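Long-range contacts in aromatic amino acid aminotransferase I (Candida albicans WO-1, PDB 6HNU), which probably catalyses the pyridoxal-phosphate-dependent transfer of the amino group of aromatic L-amino acids to 2-oxoglutarate, giving aromatic oxo-acids and L-glutamate: residues V161-F166 and V183-F188; T212-Q217 and I243-P248. All coordinates share one frame; numbering follows the deposited sequence.

Contact 1: V161-F166 and V183-F188; sequences VEEYTF and VTMDEF. With PLP (pyridoxal-5'-phosphate), chain I; PHE (phenylalanine), chain J.
V161 and V183 meet where strand 158-162 ends beside the parallel strand 179-186, in a beta-alpha-beta unit completed by helix 167-175. V183 N donates to V161 O at 2.8 Å. A weak bond of 3.0 Å returns from E163 N to V183 O, so V183 is gripped by the backbone on both flanks of E162. This buried pairing of V161, E162 and V183 is tightly packed, with V183 CG2 3.5 Å from V161 O. M185 lays its thioether alongside the turn, SD 3.8 Å from E162 CB and at the edge of the Y164 ring. The E162 carboxylate leaves the interface and binds T212 OG1 and I213 N on the next strand and its loop. Beyond the turn, F166, the N-cap residue of helix 167-175, lays its ring over one face of the pyridine, CD2 being 3.3 Å from PLP C2. Its CZ approaches the nitrogen of the phenylalanine, which is at bonding distance from PLP C4A. The side with E163, T184 and M185 is more open and carries water. E163 CG sits between the backbone N and carbonyl carbon (chi1 74°), which carries the extended chain across to M185. There E163 OE1 accepts M185 N on its anti side, almost straight at 174°, and a water donates both to that oxygen and, at 2.8 Å, to M185 O.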
loop_
_atom_site.group_PDB
_atom_site.type_symbol
_atom_site.label_atom_id
_atom_site.label_comp_id
_atom_site.label_asym_id
_atom_site.label_seq_id
_atom_site.Cartn_x
_atom_site.Cartn_y
_atom_site.Cartn_z
ATOM N N VAL B 161 -22.524 6.122 7.902
ATOM C CA VAL B 161 -21.436 6.003 8.914
ATOM C C VAL B 161 -22.047 6.225 10.293
ATOM O O VAL B 161 -23.074 6.913 10.372
ATOM C CB VAL B 161 -20.265 6.965 8.658
ATOM C CG1 VAL B 161 -19.651 6.791 7.262
ATOM C CG2 VAL B 161 -20.669 8.426 8.865
ATOM N N GLU B 162 -21.392 5.695 11.337
ATOM C CA GLU B 162 -21.701 5.998 12.748
ATOM C C GLU B 162 -21.587 7.517 12.943
ATOM O O GLU B 162 -20.647 8.126 12.414
ATOM C CB GLU B 162 -20.828 5.151 13.673
ATOM C CG GLU B 162 -21.237 3.695 13.576
ATOM C CD GLU B 162 -20.197 2.645 13.911
ATOM O OE1 GLU B 162 -19.015 2.868 13.625
ATOM O OE2 GLU B 162 -20.623 1.571 14.373
ATOM N N GLU B 163 -22.509 8.133 13.685
ATOM C CA GLU B 163 -22.544 9.618 13.743
ATOM C C GLU B 163 -21.295 10.147 14.441
ATOM O O GLU B 163 -20.970 11.290 14.182
ATOM C CB GLU B 163 -23.807 10.173 14.406
ATOM C CG GLU B 163 -23.830 10.003 15.906
ATOM C CD GLU B 163 -25.046 10.616 16.596
ATOM O OE1 GLU B 163 -25.727 9.879 17.300
ATOM O OE2 GLU B 163 -25.266 11.801 16.445
ATOM N N TYR B 164 -20.608 9.353 15.269
ATOM C CA TYR B 164 -19.228 9.593 15.737
ATOM C C TYR B 164 -18.378 8.430 15.253
ATOM O O TYR B 164 -18.743 7.281 15.531
ATOM C CB TYR B 164 -19.082 9.691 17.250
ATOM C CG TYR B 164 -19.898 10.810 17.834
ATOM C CD1 TYR B 164 -21.227 10.615 18.158
ATOM C CD2 TYR B 164 -19.382 12.075 17.940
ATOM C CE1 TYR B 164 -22.026 11.652 18.617
ATOM C CE2 TYR B 164 -20.138 13.120 18.465
ATOM C CZ TYR B 164 -21.472 12.908 18.789
ATOM O OH TYR B 164 -22.266 13.916 19.257
ATOM N N THR B 165 -17.344 8.731 14.483
ATOM C CA THR B 165 -16.547 7.634 13.861
ATOM C C THR B 165 -15.103 8.086 13.627
ATOM O O THR B 165 -14.714 9.187 14.065
ATOM C CB THR B 165 -17.260 7.146 12.593
ATOM O OG1 THR B 165 -16.628 5.904 12.244
ATOM C CG2 THR B 165 -17.249 8.151 11.467
ATOM N N PHE B 166 -14.331 7.265 12.912
ATOM C CA PHE B 166 -12.874 7.392 12.725
ATOM C C PHE B 166 -12.574 8.519 11.737
ATOM O O PHE B 166 -13.113 8.481 10.638
ATOM C CB PHE B 166 -12.387 6.028 12.241
ATOM C CG PHE B 166 -10.907 5.866 12.083
ATOM C CD1 PHE B 166 -10.025 6.538 12.914
ATOM C CD2 PHE B 166 -10.409 5.007 11.108
ATOM C CE1 PHE B 166 -8.662 6.330 12.796
ATOM C CE2 PHE B 166 -9.044 4.835 10.962
ATOM C CZ PHE B 166 -8.174 5.489 11.815
ATOM N N VAL B 183 -25.480 8.082 11.163
ATOM C CA VAL B 183 -26.498 7.186 11.743
ATOM C C VAL B 183 -26.474 7.394 13.262
ATOM O O VAL B 183 -25.394 7.317 13.846
ATOM C CB VAL B 183 -26.206 5.724 11.347
ATOM C CG1 VAL B 183 -27.160 4.747 12.010
ATOM C CG2 VAL B 183 -26.222 5.555 9.827
ATOM N N THR B 184 -27.639 7.624 13.872
ATOM C CA THR B 184 -27.753 8.055 15.274
ATOM C C THR B 184 -27.355 6.890 16.191
ATOM O O THR B 184 -27.725 5.706 15.883
ATOM C CB THR B 184 -29.135 8.626 15.575
ATOM O OG1 THR B 184 -29.296 9.738 14.686
ATOM C CG2 THR B 184 -29.245 8.999 17.038
ATOM N N MET B 185 -26.561 7.231 17.203
ATOM C CA MET B 185 -26.038 6.282 18.207
ATOM C C MET B 185 -26.594 6.627 19.590
ATOM O O MET B 185 -26.955 7.794 19.835
ATOM C CB MET B 185 -24.518 6.324 18.288
ATOM C CG MET B 185 -23.859 5.949 16.987
ATOM S SD MET B 185 -22.142 6.390 17.007
ATOM C CE MET B 185 -21.392 4.928 17.728
ATOM N N ASP B 186 -26.600 5.639 20.465
ATOM C CA ASP B 186 -26.652 5.889 21.921
ATOM C C ASP B 186 -25.325 5.353 22.478
ATOM O O ASP B 186 -24.385 5.154 21.694
ATOM C CB ASP B 186 -27.934 5.309 22.524
ATOM C CG ASP B 186 -28.042 3.787 22.469
ATOM O OD1 ASP B 186 -27.049 3.120 22.057
ATOM O OD2 ASP B 186 -29.143 3.275 22.771
ATOM N N GLU B 187 -25.201 5.213 23.781
ATOM C CA GLU B 187 -23.920 4.802 24.394
ATOM C C GLU B 187 -23.612 3.347 24.013
ATOM O O GLU B 187 -22.498 2.946 24.243
ATOM C CB GLU B 187 -23.936 4.992 25.906
ATOM C CG GLU B 187 -24.916 4.086 26.623
ATOM C CD GLU B 187 -26.231 4.733 27.013
ATOM O OE1 GLU B 187 -26.882 5.393 26.130
ATOM O OE2 GLU B 187 -26.612 4.543 28.200
ATOM N N PHE B 188 -24.537 2.608 23.421
ATOM C CA PHE B 188 -24.289 1.188 23.033
ATOM C C PHE B 188 -24.101 1.054 21.521
ATOM O O PHE B 188 -24.060 -0.096 21.070
ATOM C CB PHE B 188 -25.415 0.282 23.541
ATOM C CG PHE B 188 -25.659 0.414 25.024
ATOM C CD1 PHE B 188 -24.683 0.036 25.936
ATOM C CD2 PHE B 188 -26.821 0.994 25.496
ATOM C CE1 PHE B 188 -24.915 0.151 27.303
ATOM C CE2 PHE B 188 -27.043 1.124 26.860
ATOM C CZ PHE B 188 -26.081 0.722 27.754
HETATM N N1 PLP I . -9.919 1.422 11.172
HETATM C C2 PLP I . -10.234 1.962 12.352
HETATM C C2A PLP I . -11.668 2.207 12.666
HETATM C C3 PLP I . -9.251 2.301 13.279
HETATM O O3 PLP I . -9.638 2.913 14.439
HETATM C C4 PLP I . -7.899 2.081 12.947
HETATM C C4A PLP I . -6.849 2.458 13.892
HETATM C C5 PLP I . -7.588 1.479 11.721
HETATM C C6 PLP I . -8.623 1.196 10.866
HETATM C C5A PLP I . -6.162 1.282 11.271
HETATM O O4P PLP I . -5.965 -0.056 10.737
HETATM P P PLP I . -4.655 -0.541 10.072
HETATM O O1P PLP I . -4.968 -2.005 9.865
HETATM O O2P PLP I . -3.510 -0.265 11.086
HETATM O O3P PLP I . -4.472 0.247 8.776
HETATM N N PHE J . -6.777 3.787 14.367
HETATM C CA PHE J . -5.516 4.498 14.728
HETATM C C PHE J . -5.897 5.852 15.344
HETATM O O PHE J . -6.579 5.877 16.382
HETATM C CB PHE J . -4.599 4.591 13.504
HETATM C CG PHE J . -3.544 5.662 13.570
HETATM C CD1 PHE J . -2.803 5.862 14.729
HETATM C CD2 PHE J . -3.291 6.467 12.469
HETATM C CE1 PHE J . -1.839 6.861 14.785
HETATM C CE2 PHE J . -2.325 7.461 12.526
HETATM C CZ PHE J . -1.594 7.649 13.680
HETATM O OXT PHE J . -5.556 6.928 14.829
HETATM O O HOH W 1 -25.595 10.261 20.003
#

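Contact 2: T212-Q217 and I243-P248; sequences TICTGQ and IIEDEP. With PLP (pyridoxal-5'-phosphate), chain I.
E247 OE2 is gripped from two sources: T215 N donates to it at 2.9 Å, on the syn side of the carboxylate, and a water that also binds T215 O donates to it as well. The other oxygen, E247 OE1, offers its syn lone pair to T215 OG1 at 2.6 Å. One threonine thus takes hold of both carboxylate oxygens, its side chain crossing that of E247 at about a right angle. A bend at chi2 (-72°) folds the E247 chain back over the loop, and T215 OG1 is bonded in addition to R229 of helix 226-239. C214 SG touches two carboxylates, E247 OE1 at 3.5 Å and E245 OE1 at 3.7 Å, the latter group paired with R294. Ahead of this loop the backbones run parallel. T212 N donates to I244 O and D246 N to T212 O, bonds that flank E245, while T212 CG2 rests on I243 CG2. Past this point D246 O, buried and with no polar partner in the model, is met by I213 through its CA-H and, at 3.4 Å, CG2. D246 CG is anti to its backbone N (chi1 177°), which directs the carboxylate to the cofactor; OD2, also bonded to Y211 OH, comes 2.8 Å from PLP N1. I213 CD1 presses on the PLP methyl C2A at 3.2 Å, and P248 CG lies over the pyridine face opposite F166. An aspartate facing the pyridine nitrogen from the C-terminal end of a parallel strand is a hallmark of the fold-type I PLP site of class I aminotransferases.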
loop_
_atom_site.group_PDB
_atom_site.type_symbol
_atom_site.label_atom_id
_atom_site.label_comp_id
_atom_site.label_asym_id
_atom_site.label_seq_id
_atom_site.Cartn_x
_atom_site.Cartn_y
_atom_site.Cartn_z
ATOM N N THR B 212 -19.257 0.451 9.705
ATOM C CA THR B 212 -19.389 0.252 11.154
ATOM C C THR B 212 -18.080 -0.256 11.739
ATOM O O THR B 212 -17.538 -1.268 11.277
ATOM C CB THR B 212 -20.617 -0.612 11.494
ATOM O OG1 THR B 212 -20.668 -0.756 12.904
ATOM C CG2 THR B 212 -20.617 -1.998 10.885
ATOM N N ILE B 213 -17.638 0.392 12.800
ATOM C CA ILE B 213 -16.560 -0.169 13.657
ATOM C C ILE B 213 -17.279 -0.806 14.835
ATOM O O ILE B 213 -17.364 -0.177 15.910
ATOM C CB ILE B 213 -15.583 0.951 14.053
ATOM C CG1 ILE B 213 -15.173 1.793 12.845
ATOM C CG2 ILE B 213 -14.386 0.371 14.770
ATOM C CD1 ILE B 213 -14.669 3.184 13.174
ATOM N N CYS B 214 -17.815 -2.017 14.651
ATOM C CA CYS B 214 -18.919 -2.456 15.501
ATOM C C CYS B 214 -18.394 -3.003 16.834
ATOM O O CYS B 214 -19.199 -3.086 17.744
ATOM C CB CYS B 214 -19.834 -3.406 14.756
ATOM S SG CYS B 214 -18.985 -4.731 13.879
ATOM N N THR B 215 -17.115 -3.369 16.931
ATOM C CA THR B 215 -16.474 -3.882 18.166
ATOM C C THR B 215 -15.427 -2.892 18.680
ATOM O O THR B 215 -14.396 -2.691 18.010
ATOM C CB THR B 215 -15.869 -5.274 17.953
ATOM O OG1 THR B 215 -16.842 -6.068 17.266
ATOM C CG2 THR B 215 -15.491 -5.929 19.261
ATOM N N GLY B 216 -15.642 -2.292 19.851
ATOM C CA GLY B 216 -14.667 -1.323 20.385
ATOM C C GLY B 216 -14.681 -0.054 19.535
ATOM O O GLY B 216 -13.574 0.471 19.162
ATOM N N GLN B 217 -15.879 0.328 19.117
ATOM C CA GLN B 217 -16.181 1.441 18.185
ATOM C C GLN B 217 -15.302 2.650 18.540
ATOM O O GLN B 217 -15.154 2.945 19.716
ATOM C CB GLN B 217 -17.649 1.810 18.285
ATOM C CG GLN B 217 -18.245 2.559 17.105
ATOM C CD GLN B 217 -17.998 4.055 17.081
ATOM O OE1 GLN B 217 -17.759 4.696 18.108
ATOM N NE2 GLN B 217 -18.041 4.613 15.877
ATOM N N ILE B 243 -22.729 -4.163 4.282
ATOM C CA ILE B 243 -22.195 -3.713 5.587
ATOM C C ILE B 243 -20.691 -3.890 5.510
ATOM O O ILE B 243 -20.239 -5.014 5.196
ATOM C CB ILE B 243 -22.814 -4.474 6.778
ATOM C CG1 ILE B 243 -24.298 -4.167 6.965
ATOM C CG2 ILE B 243 -22.018 -4.222 8.051
ATOM C CD1 ILE B 243 -24.997 -5.123 7.907
ATOM N N ILE B 244 -19.969 -2.815 5.795
ATOM C CA ILE B 244 -18.502 -2.860 5.841
ATOM C C ILE B 244 -18.168 -2.787 7.319
ATOM O O ILE B 244 -18.386 -1.723 7.918
ATOM C CB ILE B 244 -17.867 -1.712 5.024
ATOM C CG1 ILE B 244 -18.445 -1.542 3.616
ATOM C CG2 ILE B 244 -16.355 -1.834 5.041
ATOM C CD1 ILE B 244 -18.376 -2.764 2.686
ATOM N N GLU B 245 -17.630 -3.875 7.844
ATOM C CA GLU B 245 -17.298 -3.999 9.273
ATOM C C GLU B 245 -15.774 -3.859 9.322
ATOM O O GLU B 245 -15.018 -4.766 8.932
ATOM C CB GLU B 245 -17.931 -5.206 10.004
ATOM C CG GLU B 245 -17.454 -6.603 9.611
ATOM C CD GLU B 245 -18.036 -7.757 10.421
ATOM O OE1 GLU B 245 -18.616 -7.496 11.514
ATOM O OE2 GLU B 245 -17.793 -8.963 10.029
ATOM N N ASP B 246 -15.358 -2.699 9.788
ATOM C CA ASP B 246 -13.947 -2.340 9.953
ATOM C C ASP B 246 -13.583 -2.715 11.379
ATOM O O ASP B 246 -13.950 -2.001 12.317
ATOM C CB ASP B 246 -13.731 -0.880 9.586
ATOM C CG ASP B 246 -12.329 -0.392 9.780
ATOM O OD1 ASP B 246 -11.402 -1.242 10.047
ATOM O OD2 ASP B 246 -12.164 0.850 9.664
ATOM N N GLU B 247 -12.885 -3.828 11.530
ATOM C CA GLU B 247 -12.875 -4.550 12.816
ATOM C C GLU B 247 -11.447 -4.792 13.278
ATOM O O GLU B 247 -11.119 -5.901 13.702
ATOM C CB GLU B 247 -13.705 -5.809 12.595
ATOM C CG GLU B 247 -15.183 -5.539 12.715
ATOM C CD GLU B 247 -15.548 -5.287 14.176
ATOM O OE1 GLU B 247 -15.999 -6.250 14.832
ATOM O OE2 GLU B 247 -15.412 -4.123 14.650
ATOM N N PRO B 248 -10.601 -3.751 13.386
ATOM C CA PRO B 248 -9.241 -3.951 13.906
ATOM C C PRO B 248 -9.225 -4.282 15.413
ATOM O O PRO B 248 -8.246 -4.850 15.899
ATOM C CB PRO B 248 -8.556 -2.629 13.604
ATOM C CG PRO B 248 -9.707 -1.620 13.694
ATOM C CD PRO B 248 -10.933 -2.333 13.171
HETATM N N1 PLP I . -9.919 1.422 11.172
HETATM C C2 PLP I . -10.234 1.962 12.352
HETATM C C2A PLP I . -11.668 2.207 12.666
HETATM C C3 PLP I . -9.251 2.301 13.279
HETATM O O3 PLP I . -9.638 2.913 14.439
HETATM C C4 PLP I . -7.899 2.081 12.947
HETATM C C4A PLP I . -6.849 2.458 13.892
HETATM C C5 PLP I . -7.588 1.479 11.721
HETATM C C6 PLP I . -8.623 1.196 10.866
HETATM C C5A PLP I . -6.162 1.282 11.271
HETATM O O4P PLP I . -5.965 -0.056 10.737
HETATM P P PLP I . -4.655 -0.541 10.072
HETATM O O1P PLP I . -4.968 -2.005 9.865
HETATM O O2P PLP I . -3.510 -0.265 11.086
HETATM O O3P PLP I . -4.472 0.247 8.776
HETATM O O HOH W 2 -13.107 -3.282 15.750
#

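How the contacts relate
Followed from the N terminus, the chain makes contact 1 first, 161-166 joining 183-188 after a 16-residue excursion through helix 167-175. It then passes through helix 192-200 and strand 209-212 before contact 2 pairs 212-217 with 243-248 around helix 226-239. The two closures follow in series and neither nest nor cross. In the central sheet, however, strand 209-212 lies beside strand 158-162. Y164 O bonds Q217 NE2 at 2.8 Å, so the turn after strand 158-162 and the loop after strand 209-212 touch directly. Contact 1 gives PLP one ring face through F166; contact 2 gives the other through P248, plus I213 and D246 at the methyl and N1. PLP is also hydrogen-bonded by other residues, including Y105 of the second subunit.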